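Local structure of germination protein YpeB (Bacillus megaterium QM B1551, 5BOI) at residues 35-47 / 59-71. The protein takes part in the germination of Bacillus spores, and its C-terminal PepSY-containing portion, the part described here, is probably inhibitory. Numbering follows the deposited sequence.
Sequences KSGKDADYEVYSL and YMDITQKGGYPLW
Gln-64 lies across the ring of Tyr-45 just after the end of strand 59-63, which runs antiparallel to strand 44-47; here one residue serves two partners, its chain meeting Tyr-45 and its amide Ser-36. Its CG sits over one ring face, offset toward the rim near CE2, in a CH-pi contact 3.7 Å from the ring centroid, and the amide plane is turned 48° from the ring. With CG beside the backbone N (chi1 -75°) and the chain extended beyond it, the side chain crosses that of Glu-43 at about a right angle, the amide meeting CB, and brings OE1 to Ser-36, whose OG donates a 2.7 Å hydrogen bond to Gln-64 OE1, nearly in line with the C=O. The backbone N of Gln-64 also donates to Glu-43 O. Replaced by an alanine, Gln-64 would lose its amide and CG, which is likely to leave Ser-36 OG without this acceptor and the Tyr-45 ring without its CH-pi partner. Further along, Tyr-45 and Ile-62 exchange two backbone hydrogen bonds, as do Leu-47 and Met-60. On the face that carries Val-44 and Ser-46, Ser-46 OG donates to Asp-61 OD1 at 2.7 Å, while CG1 of Val-44 packs against that same oxygen and its CG2 approaches Leu-70 CD2 at 4.1 Å. Leu-70 and Trp-71 together face Asp-61 in a classic beta bulge. The antiparallel hairpin 44-50/57-63 belongs to the YpeB PepSY1 and PepSY2 region. Strand 30-35 flanks it beside 44-50, strand 69-74 beside 57-63; helix 12-22 packs on the face of Tyr-45, Leu-47, Met-60 and Ile-62, and the Tyr-45 hydroxyl bonds to Val-10 O just ahead of it, whereas Leu-70 meets helix 152-156.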
loop_
_atom_site.group_PDB
_atom_site.type_symbol
_atom_site.label_atom_id
_atom_site.label_comp_id
_atom_site.label_asym_id
_atom_site.label_seq_id
_atom_site.Cartn_x
_atom_site.Cartn_y
_atom_site.Cartn_z
ATOM N N LYS A 35 16.179 -16.667 -10.685
ATOM C CA LYS A 35 15.588 -15.907 -11.789
ATOM C C LYS A 35 14.326 -16.596 -12.313
ATOM O O LYS A 35 14.233 -17.822 -12.307
ATOM C CB LYS A 35 16.601 -15.724 -12.925
ATOM C CG LYS A 35 17.147 -17.031 -13.485
ATOM C CD LYS A 35 17.919 -16.863 -14.801
ATOM C CE LYS A 35 17.505 -15.632 -15.595
ATOM N NZ LYS A 35 18.362 -15.458 -16.810
ATOM N N SER A 36 13.354 -15.804 -12.759
ATOM C CA SER A 36 12.123 -16.351 -13.325
ATOM C C SER A 36 12.398 -17.082 -14.643
ATOM O O SER A 36 13.212 -16.639 -15.450
ATOM C CB SER A 36 11.087 -15.240 -13.532
ATOM O OG SER A 36 11.600 -14.201 -14.346
ATOM N N GLY A 37 11.719 -18.208 -14.850
ATOM C CA GLY A 37 11.914 -19.015 -16.044
ATOM C C GLY A 37 11.325 -18.400 -17.304
ATOM O O GLY A 37 10.768 -17.303 -17.268
ATOM N N LYS A 38 11.447 -19.111 -18.421
ATOM C CA LYS A 38 10.971 -18.615 -19.706
ATOM C C LYS A 38 9.455 -18.756 -19.841
ATOM O O LYS A 38 8.847 -18.154 -20.733
ATOM C CB LYS A 38 11.684 -19.340 -20.855
ATOM C CG LYS A 38 12.363 -20.645 -20.459
ATOM C CD LYS A 38 13.302 -21.149 -21.554
ATOM C CE LYS A 38 14.544 -20.268 -21.612
ATOM N NZ LYS A 38 15.676 -20.854 -22.380
ATOM N N ASP A 39 8.850 -19.535 -18.949
ATOM C CA ASP A 39 7.401 -19.680 -18.932
ATOM C C ASP A 39 6.794 -18.516 -18.136
ATOM O O ASP A 39 5.621 -18.176 -18.307
ATOM C CB ASP A 39 7.002 -21.030 -18.323
ATOM C CG ASP A 39 5.513 -21.337 -18.467
ATOM O OD1 ASP A 39 4.792 -20.563 -19.131
ATOM O OD2 ASP A 39 5.058 -22.356 -17.904
ATOM N N ALA A 40 7.606 -17.898 -17.278
ATOM C CA ALA A 40 7.131 -16.850 -16.372
ATOM C C ALA A 40 6.381 -15.725 -17.080
ATOM O O ALA A 40 6.716 -15.347 -18.203
ATOM C CB ALA A 40 8.300 -16.269 -15.582
ATOM N N ASP A 41 5.356 -15.205 -16.411
ATOM C CA ASP A 41 4.608 -14.054 -16.905
ATOM C C ASP A 41 5.388 -12.760 -16.666
ATOM O O ASP A 41 5.285 -11.808 -17.441
ATOM C CB ASP A 41 3.236 -13.969 -16.229
ATOM C CG ASP A 41 2.356 -15.170 -16.528
ATOM O OD1 ASP A 41 2.472 -15.739 -17.635
ATOM O OD2 ASP A 41 1.542 -15.542 -15.655
ATOM N N TYR A 42 6.164 -12.730 -15.585
ATOM C CA TYR A 42 6.921 -11.539 -15.214
ATOM C C TYR A 42 8.393 -11.852 -14.984
ATOM O O TYR A 42 8.739 -12.892 -14.423
ATOM C CB TYR A 42 6.331 -10.899 -13.955
ATOM C CG TYR A 42 4.930 -10.360 -14.136
ATOM C CD1 TYR A 42 4.714 -9.101 -14.682
ATOM C CD2 TYR A 42 3.824 -11.110 -13.755
ATOM C CE1 TYR A 42 3.432 -8.605 -14.848
ATOM C CE2 TYR A 42 2.541 -10.622 -13.917
ATOM C CZ TYR A 42 2.353 -9.370 -14.463
ATOM O OH TYR A 42 1.076 -8.881 -14.625
ATOM N N GLU A 43 9.257 -10.940 -15.419
ATOM C CA GLU A 43 10.688 -11.100 -15.223
ATOM C C GLU A 43 11.073 -10.569 -13.854
ATOM O O GLU A 43 11.110 -9.358 -13.630
ATOM C CB GLU A 43 11.464 -10.386 -16.324
ATOM C CG GLU A 43 11.255 -11.002 -17.694
ATOM C CD GLU A 43 12.032 -10.291 -18.779
ATOM O OE1 GLU A 43 11.819 -9.072 -18.963
ATOM O OE2 GLU A 43 12.848 -10.954 -19.453
ATOM N N VAL A 44 11.353 -11.489 -12.937
ATOM C CA VAL A 44 11.579 -11.152 -11.535
ATOM C C VAL A 44 12.730 -11.977 -10.947
ATOM O O VAL A 44 12.922 -13.138 -11.320
ATOM C CB VAL A 44 10.279 -11.379 -10.711
ATOM C CG1 VAL A 44 10.544 -11.337 -9.213
ATOM C CG2 VAL A 44 9.213 -10.361 -11.093
ATOM N N TYR A 45 13.508 -11.365 -10.054
ATOM C CA TYR A 45 14.483 -12.092 -9.245
ATOM C C TYR A 45 13.917 -12.438 -7.872
ATOM O O TYR A 45 13.598 -11.546 -7.087
ATOM C CB TYR A 45 15.770 -11.284 -9.067
ATOM C CG TYR A 45 16.518 -11.038 -10.353
ATOM C CD1 TYR A 45 17.329 -12.026 -10.894
ATOM C CD2 TYR A 45 16.462 -9.809 -10.995
ATOM C CE1 TYR A 45 18.023 -11.819 -12.066
ATOM C CE2 TYR A 45 17.171 -9.586 -12.163
ATOM C CZ TYR A 45 17.945 -10.597 -12.694
ATOM O OH TYR A 45 18.647 -10.395 -13.856
ATOM N N SER A 46 13.790 -13.730 -7.587
ATOM C CA SER A 46 13.304 -14.184 -6.283
ATOM C C SER A 46 14.465 -14.423 -5.328
ATOM O O SER A 46 15.286 -15.313 -5.550
ATOM C CB SER A 46 12.476 -15.464 -6.420
ATOM O OG SER A 46 11.138 -15.177 -6.781
ATOM N N LEU A 47 14.517 -13.639 -4.259
ATOM C CA LEU A 47 15.613 -13.729 -3.306
ATOM C C LEU A 47 15.164 -14.378 -2.007
ATOM O O LEU A 47 14.042 -14.152 -1.544
ATOM C CB LEU A 47 16.195 -12.344 -3.012
ATOM C CG LEU A 47 17.048 -11.656 -4.080
ATOM C CD1 LEU A 47 16.264 -11.385 -5.355
ATOM C CD2 LEU A 47 17.596 -10.360 -3.526
ATOM N N TYR A 59 12.030 -13.203 2.115
ATOM C CA TYR A 59 11.828 -13.417 0.695
ATOM C C TYR A 59 11.554 -12.082 0.028
ATOM O O TYR A 59 10.719 -11.307 0.488
ATOM C CB TYR A 59 10.674 -14.393 0.454
ATOM C CG TYR A 59 10.788 -15.654 1.282
ATOM C CD1 TYR A 59 10.306 -15.700 2.589
ATOM C CD2 TYR A 59 11.398 -16.790 0.771
ATOM C CE1 TYR A 59 10.416 -16.851 3.356
ATOM C CE2 TYR A 59 11.510 -17.942 1.527
ATOM C CZ TYR A 59 11.019 -17.967 2.819
ATOM O OH TYR A 59 11.132 -19.110 3.577
ATOM N N MET A 60 12.263 -11.815 -1.055
ATOM C CA MET A 60 12.129 -10.540 -1.719
ATOM C C MET A 60 12.126 -10.702 -3.221
ATOM O O MET A 60 12.960 -11.413 -3.784
ATOM C CB MET A 60 13.256 -9.597 -1.308
ATOM C CG MET A 60 13.126 -8.232 -1.969
ATOM S SD MET A 60 14.182 -6.979 -1.213
ATOM C CE MET A 60 13.596 -5.500 -2.044
ATOM N N ASP A 61 11.186 -10.030 -3.869
ATOM C CA ASP A 61 11.128 -10.039 -5.314
ATOM C C ASP A 61 11.455 -8.655 -5.866
ATOM O O ASP A 61 10.989 -7.625 -5.363
ATOM C CB ASP A 61 9.755 -10.513 -5.790
ATOM C CG ASP A 61 9.510 -11.985 -5.474
ATOM O OD1 ASP A 61 9.942 -12.840 -6.275
ATOM O OD2 ASP A 61 8.890 -12.290 -4.430
ATOM N N ILE A 62 12.290 -8.646 -6.891
ATOM C CA ILE A 62 12.700 -7.419 -7.553
ATOM C C ILE A 62 12.539 -7.606 -9.053
ATOM O O ILE A 62 12.752 -8.699 -9.578
ATOM C CB ILE A 62 14.157 -7.048 -7.214
ATOM C CG1 ILE A 62 14.401 -7.154 -5.702
ATOM C CG2 ILE A 62 14.511 -5.669 -7.751
ATOM C CD1 ILE A 62 15.698 -6.538 -5.236
ATOM N N THR A 63 12.146 -6.545 -9.741
ATOM C CA THR A 63 11.918 -6.629 -11.173
ATOM C C THR A 63 13.254 -6.772 -11.896
ATOM O O THR A 63 14.200 -6.034 -11.618
ATOM C CB THR A 63 11.157 -5.395 -11.692
ATOM O OG1 THR A 63 11.858 -4.203 -11.317
ATOM C CG2 THR A 63 9.771 -5.350 -11.082
ATOM N N GLN A 64 13.329 -7.742 -12.803
ATOM C CA GLN A 64 14.528 -7.933 -13.604
ATOM C C GLN A 64 14.819 -6.641 -14.364
ATOM O O GLN A 64 15.979 -6.258 -14.553
ATOM C CB GLN A 64 14.367 -9.112 -14.568
ATOM C CG GLN A 64 14.462 -10.482 -13.908
ATOM C CD GLN A 64 14.460 -11.622 -14.909
ATOM O OE1 GLN A 64 13.680 -12.569 -14.789
ATOM N NE2 GLN A 64 15.342 -11.541 -15.900
ATOM N N LYS A 65 13.754 -5.969 -14.778
ATOM C CA LYS A 65 13.871 -4.673 -15.406
ATOM C C LYS A 65 13.787 -3.542 -14.382
ATOM O O LYS A 65 12.860 -3.477 -13.565
ATOM C CB LYS A 65 12.797 -4.541 -16.485
ATOM C CG LYS A 65 11.378 -4.452 -15.962
ATOM C CD LYS A 65 10.325 -4.268 -17.053
ATOM C CE LYS A 65 10.826 -3.525 -18.282
ATOM N NZ LYS A 65 9.861 -3.776 -19.391
ATOM N N GLY A 66 14.808 -2.693 -14.371
ATOM C CA GLY A 66 14.808 -1.510 -13.523
ATOM C C GLY A 66 15.048 -1.722 -12.035
ATOM O O GLY A 66 15.155 -0.751 -11.287
ATOM N N GLY A 67 15.111 -2.980 -11.603
ATOM C CA GLY A 67 15.392 -3.300 -10.214
ATOM C C GLY A 67 14.490 -2.634 -9.186
ATOM O O GLY A 67 14.971 -2.012 -8.236
ATOM N N TYR A 68 13.180 -2.771 -9.376
ATOM C CA TYR A 68 12.187 -2.181 -8.485
ATOM C C TYR A 68 11.845 -3.108 -7.334
ATOM O O TYR A 68 11.599 -4.290 -7.561
ATOM C CB TYR A 68 10.912 -1.861 -9.259
ATOM C CG TYR A 68 10.849 -0.460 -9.812
ATOM C CD1 TYR A 68 10.420 0.598 -9.023
ATOM C CD2 TYR A 68 11.212 -0.195 -11.127
ATOM C CE1 TYR A 68 10.350 1.881 -9.528
ATOM C CE2 TYR A 68 11.149 1.082 -11.643
ATOM C CZ TYR A 68 10.718 2.116 -10.840
ATOM O OH TYR A 68 10.657 3.387 -11.358
ATOM N N PRO A 69 11.816 -2.578 -6.097
ATOM C CA PRO A 69 11.354 -3.421 -4.992
ATOM C C PRO A 69 9.896 -3.740 -5.218
ATOM O O PRO A 69 9.056 -2.845 -5.167
ATOM C CB PRO A 69 11.543 -2.546 -3.749
ATOM C CG PRO A 69 12.378 -1.387 -4.189
ATOM C CD PRO A 69 12.117 -1.209 -5.654
ATOM N N LEU A 70 9.601 -5.001 -5.488
ATOM C CA LEU A 70 8.244 -5.394 -5.824
ATOM C C LEU A 70 7.473 -5.961 -4.631
ATOM O O LEU A 70 6.334 -5.574 -4.378
ATOM C CB LEU A 70 8.288 -6.420 -6.948
ATOM C CG LEU A 70 6.965 -6.763 -7.616
ATOM C CD1 LEU A 70 6.396 -5.540 -8.338
ATOM C CD2 LEU A 70 7.185 -7.923 -8.566
ATOM N N TRP A 71 8.097 -6.890 -3.908
ATOM C CA TRP A 71 7.424 -7.638 -2.844
ATOM C C TRP A 71 8.448 -8.124 -1.819
ATOM O O TRP A 71 9.571 -8.472 -2.180
ATOM C CB TRP A 71 6.641 -8.815 -3.444
ATOM C CG TRP A 71 5.805 -9.597 -2.460
ATOM C CD1 TRP A 71 4.523 -9.325 -2.064
ATOM C CD2 TRP A 71 6.189 -10.794 -1.770
ATOM N NE1 TRP A 71 4.092 -10.271 -1.160
ATOM C CE2 TRP A 71 5.096 -11.185 -0.964
ATOM C CE3 TRP A 71 7.354 -11.569 -1.749
ATOM C CZ2 TRP A 71 5.136 -12.316 -0.147
ATOM C CZ3 TRP A 71 7.388 -12.697 -0.935
ATOM C CH2 TRP A 71 6.285 -13.056 -0.150
#